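Local coordinates for protein (S)-ureidoglycine aminohydrolase (Escherichia coli, PDB 1RC6) that hydrolyses (S)-ureidoglycine to (S)-ureidoglycolate and ammonia, a manganese-dependent step in the use of allantoin as a nitrogen source, at residues P40-C45 with N69-Q74; T93-E97 with L109-S115. All blocks are in the same frame, centred on the assembly; numbering follows the deposited sequence.

Followed from the N terminus, the chain makes the two contacts in series: contact 1 is complete before contact 2 begins, so they neither nest nor cross. Contact 1 closes a loop of 23 residues containing strands 46-49 and 60-67, bringing 40-45 back against 69-74, the segment that leads on toward strand 81-89. Contact 2 closes a shorter excursion through strand 99-104 and sets strand 91-96 of one sheet against strand 107-111 of the other. The centres lie about 16 Å apart, and the nearest atoms are about 6 Å apart without touching. Strand 118-121 relates them, since its backbone bonds to 69-74 and to 93-97.

Contact 1: P40-C45 with N69-Q74; sequences PGFENC and NGGNQQ
The side-chain amide of Asn72 stands almost upright over one face of the Phe42 ring, with the two planes 85° apart. Its ND2 lies 3.2 Å above the ring plane, displaced toward the rim, and comes nearest to Phe42 CE1, at 3.3 Å. The first torsion of Asn72 explains this reach: CG sits opposite the backbone N (chi1 -172°), which carries the amide across to the other segment. Asn72 OD1 is engaged elsewhere, by the backbone N of Gly75 and, weakly, by that of Gln74. At the other end Asn44 and Asn69 run side by side, pointing the same way with amide planes 83° apart; Asn44 ND2 is 4.0 Å from Asn69 CB.

Between these pairs the backbones of Glu43 and Gly71 grip each other twice, Glu43 N to Gly71 O and Gly71 N to Glu43 O, both 3.1 Å. A side chain at Gly70 would point at the other segment and run into Asn44 O. Phe42 and Asn72 both also rest on Phe119 of strand 118-121. The doubly bonded Glu43-Gly71 couple is the hydrogen-bonded pair of a short antiparallel beta bridge, which ties the approach to strand 46-49 to the loop following strand 60-67 in the N-terminal cupin half.

Contact 2: T93-E97 with L109-S115; sequences TAKAE and LYCPPGS
Ala94, Ala96, Leu109 and Cys111 form the apolar side of this contact, four small or branched side chains meeting between two strands that share no backbone bonds with each other. Leu109 reaches across with one branch: CD2 packs 3.8 Å from Ala94 CB and, more loosely, 4.4 Å from Ala96 CB. Its CG is set opposite the backbone N (chi1 170°), a torsion that sends the isobutyl end toward strand 93-96. Farther along, the thiol takes over, Cys111 SG touching Ala96 CB at 3.5 Å.

The strands run nearly in the same direction, at 20°, with their axes 9.0 Å apart at closest approach. That spacing is one of face-to-face packing between sheets, as between the two facing sheets of the double-stranded beta-helix (jelly roll) of cupins: strand 91-96 pairs with 99-104 and 118-121, whereas Leu109 and Tyr110 bond through their backbones to Leu85 and Val147 of the other sheet.

The polar interaction lies beyond the strand ends, where Ser115 OG donates to Glu97 OE2 over 2.6 Å. The hydroxyl meets the carboxylate oxygen on its anti side, 20° out of the carboxylate plane. Replacing Ser115 with an alanine would probably leave Glu97 OE2 without this donor and the carboxylate freer to turn. Glu97 CG also lies alongside Ser115 CB, 3.5 Å away, an aliphatic contact next to the hydrogen bond.

Pro112 and Ser115 belong to one type II beta turn, Pro112 first and Ser115 last, and the ring and the hydroxyl both lie near Glu97 OE2. The Pro112 ring adds a van der Waals contact, its CG 3.5 Å from Glu97 OE2.

Contact 1: P40-C45 with N69-Q74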
loop_
_atom_site.group_PDB
_atom_site.type_symbol
_atom_site.label_atom_id
_atom_site.label_comp_id
_atom_site.label_asym_id
_atom_site.label_seq_id
_atom_site.Cartn_x
_atom_site.Cartn_y
_atom_site.Cartn_z
ATOM N N PRO A 40 11.327 11.012 11.916
ATOM C CA PRO A 40 11.360 12.479 11.892
ATOM C C PRO A 40 10.411 13.058 10.822
ATOM O O PRO A 40 10.333 12.566 9.693
ATOM C CB PRO A 40 12.836 12.792 11.624
ATOM C CG PRO A 40 13.337 11.562 10.919
ATOM C CD PRO A 40 12.662 10.441 11.671
ATOM N N GLY A 41 9.679 14.099 11.206
ATOM C CA GLY A 41 8.728 14.718 10.309
ATOM C C GLY A 41 7.306 14.267 10.598
ATOM O O GLY A 41 6.348 14.947 10.245
ATOM N N PHE A 42 7.146 13.112 11.226
ATOM C CA PHE A 42 5.802 12.640 11.520
ATOM C C PHE A 42 5.409 13.068 12.936
ATOM O O PHE A 42 6.036 12.665 13.916
ATOM C CB PHE A 42 5.722 11.118 11.342
ATOM C CG PHE A 42 5.899 10.658 9.899
ATOM C CD1 PHE A 42 7.142 10.769 9.255
ATOM C CD2 PHE A 42 4.823 10.124 9.183
ATOM C CE1 PHE A 42 7.308 10.352 7.915
ATOM C CE2 PHE A 42 4.970 9.704 7.842
ATOM C CZ PHE A 42 6.220 9.818 7.204
ATOM N N GLU A 43 4.381 13.910 13.029
ATOM C CA GLU A 43 3.916 14.416 14.312
ATOM C C GLU A 43 2.527 13.914 14.647
ATOM O O GLU A 43 1.701 13.706 13.759
ATOM C CB GLU A 43 3.874 15.938 14.295
ATOM C CG GLU A 43 5.132 16.599 13.800
ATOM C CD GLU A 43 6.273 16.439 14.762
ATOM O OE1 GLU A 43 7.371 16.965 14.472
ATOM O OE2 GLU A 43 6.068 15.788 15.811
ATOM N N ASN A 44 2.281 13.727 15.937
ATOM C CA ASN A 44 0.984 13.284 16.431
ATOM C C ASN A 44 0.326 12.151 15.641
ATOM O O ASN A 44 -0.835 12.265 15.226
ATOM C CB ASN A 44 0.047 14.483 16.479
ATOM C CG ASN A 44 0.676 15.666 17.164
ATOM O OD1 ASN A 44 1.199 15.543 18.266
ATOM N ND2 ASN A 44 0.630 16.825 16.517
ATOM N N CYS A 45 1.057 11.054 15.464
ATOM C CA CYS A 45 0.549 9.905 14.720
ATOM C C CYS A 45 1.464 8.713 14.954
ATOM O O CYS A 45 2.648 8.889 15.236
ATOM C CB CYS A 45 0.549 10.205 13.224
ATOM S SG CYS A 45 2.240 10.356 12.571
ATOM N N ASN A 69 -4.200 16.463 14.222
ATOM C CA ASN A 69 -3.067 17.213 13.698
ATOM C C ASN A 69 -1.906 16.313 13.343
ATOM O O ASN A 69 -0.774 16.771 13.183
ATOM C CB ASN A 69 -2.601 18.263 14.697
ATOM C CG ASN A 69 -3.607 19.369 14.876
ATOM O OD1 ASN A 69 -4.509 19.269 15.709
ATOM N ND2 ASN A 69 -3.472 20.428 14.074
ATOM N N GLY A 70 -2.193 15.024 13.222
ATOM C CA GLY A 70 -1.157 14.079 12.882
ATOM C C GLY A 70 -0.928 14.101 11.387
ATOM O O GLY A 70 -1.872 14.248 10.607
ATOM N N GLY A 71 0.330 13.967 10.988
ATOM C CA GLY A 71 0.660 13.973 9.586
ATOM C C GLY A 71 2.104 14.377 9.439
ATOM O O GLY A 71 2.898 14.250 10.382
ATOM N N ASN A 72 2.455 14.868 8.257
ATOM C CA ASN A 72 3.814 15.298 8.001
ATOM C C ASN A 72 3.754 16.598 7.242
ATOM O O ASN A 72 3.349 16.645 6.080
ATOM C CB ASN A 72 4.559 14.240 7.190
ATOM C CG ASN A 72 6.031 14.546 7.056
ATOM O OD1 ASN A 72 6.416 15.615 6.580
ATOM N ND2 ASN A 72 6.868 13.601 7.472
ATOM N N GLN A 73 4.151 17.659 7.923
ATOM C CA GLN A 73 4.143 18.992 7.357
ATOM C C GLN A 73 5.510 19.333 6.789
ATOM O O GLN A 73 5.691 20.351 6.144
ATOM C CB GLN A 73 3.768 19.985 8.448
ATOM C CG GLN A 73 2.428 19.692 9.099
ATOM C CD GLN A 73 1.263 20.151 8.254
ATOM O OE1 GLN A 73 1.170 19.823 7.074
ATOM N NE2 GLN A 73 0.359 20.911 8.858
ATOM N N GLN A 74 6.473 18.461 7.024
ATOM C CA GLN A 74 7.822 18.682 6.554
ATOM C C GLN A 74 8.043 18.330 5.097
ATOM O O GLN A 74 8.891 18.918 4.446
ATOM C CB GLN A 74 8.786 17.888 7.413
ATOM C CG GLN A 74 10.207 17.856 6.901
ATOM C CD GLN A 74 11.120 17.087 7.839
ATOM O OE1 GLN A 74 11.182 17.383 9.036
ATOM N NE2 GLN A 74 11.831 16.094 7.305
#

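Contact 2: T93-E97 with L109-S115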
loop_
_atom_site.group_PDB
_atom_site.type_symbol
_atom_site.label_atom_id
_atom_site.label_comp_id
_atom_site.label_asym_id
_atom_site.label_seq_id
_atom_site.Cartn_x
_atom_site.Cartn_y
_atom_site.Cartn_z
ATOM N N THR A 93 -5.780 16.090 4.593
ATOM C CA THR A 93 -5.538 17.183 3.680
ATOM C C THR A 93 -4.109 17.039 3.209
ATOM O O THR A 93 -3.165 17.249 3.965
ATOM C CB THR A 93 -5.723 18.543 4.384
ATOM O OG1 THR A 93 -7.085 18.673 4.791
ATOM C CG2 THR A 93 -5.364 19.695 3.455
ATOM N N ALA A 94 -3.952 16.666 1.952
ATOM C CA ALA A 94 -2.626 16.486 1.395
ATOM C C ALA A 94 -2.240 17.694 0.573
ATOM O O ALA A 94 -3.100 18.429 0.083
ATOM C CB ALA A 94 -2.594 15.242 0.530
ATOM N N LYS A 95 -0.940 17.890 0.419
ATOM C CA LYS A 95 -0.439 18.999 -0.361
ATOM C C LYS A 95 0.805 18.611 -1.135
ATOM O O LYS A 95 1.710 17.974 -0.604
ATOM C CB LYS A 95 -0.146 20.193 0.547
ATOM C CG LYS A 95 -1.388 20.801 1.177
ATOM C CD LYS A 95 -1.075 22.088 1.942
ATOM C CE LYS A 95 -2.357 22.802 2.347
ATOM N NZ LYS A 95 -2.091 24.164 2.864
ATOM N N ALA A 96 0.828 18.995 -2.406
ATOM C CA ALA A 96 1.957 18.715 -3.293
ATOM C C ALA A 96 1.850 19.569 -4.556
ATOM O O ALA A 96 0.749 19.934 -4.979
ATOM C CB ALA A 96 1.995 17.229 -3.670
ATOM N N GLU A 97 3.004 19.874 -5.142
ATOM C CA GLU A 97 3.073 20.678 -6.350
ATOM C C GLU A 97 2.135 21.893 -6.275
ATOM O O GLU A 97 1.381 22.180 -7.208
ATOM C CB GLU A 97 2.746 19.812 -7.570
ATOM C CG GLU A 97 3.659 18.599 -7.693
ATOM C CD GLU A 97 3.613 17.949 -9.058
ATOM O OE1 GLU A 97 2.517 17.822 -9.630
ATOM O OE2 GLU A 97 4.675 17.542 -9.556
ATOM N N LEU A 109 -3.218 9.839 -3.567
ATOM C CA LEU A 109 -2.350 10.848 -4.142
ATOM C C LEU A 109 -0.976 10.294 -4.513
ATOM O O LEU A 109 -0.251 9.777 -3.659
ATOM C CB LEU A 109 -2.154 12.015 -3.174
ATOM C CG LEU A 109 -1.062 12.994 -3.628
ATOM C CD1 LEU A 109 -1.456 13.639 -4.942
ATOM C CD2 LEU A 109 -0.843 14.050 -2.569
ATOM N N TYR A 110 -0.625 10.415 -5.790
ATOM C CA TYR A 110 0.677 9.984 -6.281
ATOM C C TYR A 110 1.516 11.219 -6.596
ATOM O O TYR A 110 1.016 12.196 -7.142
ATOM C CB TYR A 110 0.545 9.130 -7.553
ATOM C CG TYR A 110 1.875 8.941 -8.260
ATOM C CD1 TYR A 110 2.379 9.921 -9.103
ATOM C CD2 TYR A 110 2.688 7.837 -7.986
ATOM C CE1 TYR A 110 3.662 9.824 -9.647
ATOM C CE2 TYR A 110 3.967 7.727 -8.525
ATOM C CZ TYR A 110 4.449 8.730 -9.351
ATOM O OH TYR A 110 5.725 8.659 -9.854
ATOM N N CYS A 111 2.792 11.173 -6.254
ATOM C CA CYS A 111 3.693 12.281 -6.536
ATOM C C CYS A 111 4.923 11.812 -7.302
ATOM O O CYS A 111 5.621 10.893 -6.871
ATOM C CB CYS A 111 4.168 12.955 -5.248
ATOM S SG CYS A 111 2.916 13.916 -4.373
ATOM N N PRO A 112 5.203 12.439 -8.458
ATOM C CA PRO A 112 6.378 12.041 -9.234
ATOM C C PRO A 112 7.599 12.402 -8.412
ATOM O O PRO A 112 7.490 13.075 -7.398
ATOM C CB PRO A 112 6.262 12.888 -10.497
ATOM C CG PRO A 112 5.601 14.142 -9.985
ATOM C CD PRO A 112 4.508 13.565 -9.109
ATOM N N PRO A 113 8.781 11.957 -8.844
ATOM C CA PRO A 113 10.042 12.231 -8.149
ATOM C C PRO A 113 10.245 13.709 -7.880
ATOM O O PRO A 113 9.964 14.541 -8.734
ATOM C CB PRO A 113 11.091 11.707 -9.114
ATOM C CG PRO A 113 10.375 10.622 -9.821
ATOM C CD PRO A 113 9.021 11.203 -10.083
ATOM N N GLY A 114 10.728 14.028 -6.687
ATOM C CA GLY A 114 10.990 15.411 -6.340
ATOM C C GLY A 114 9.861 16.186 -5.692
ATOM O O GLY A 114 10.108 16.998 -4.793
ATOM N N SER A 115 8.626 15.954 -6.134
ATOM C CA SER A 115 7.498 16.671 -5.568
ATOM C C SER A 115 7.126 16.218 -4.169
ATOM O O SER A 115 6.256 15.374 -4.000
ATOM C CB SER A 115 6.281 16.555 -6.479
ATOM O OG SER A 115 6.519 17.196 -7.713
#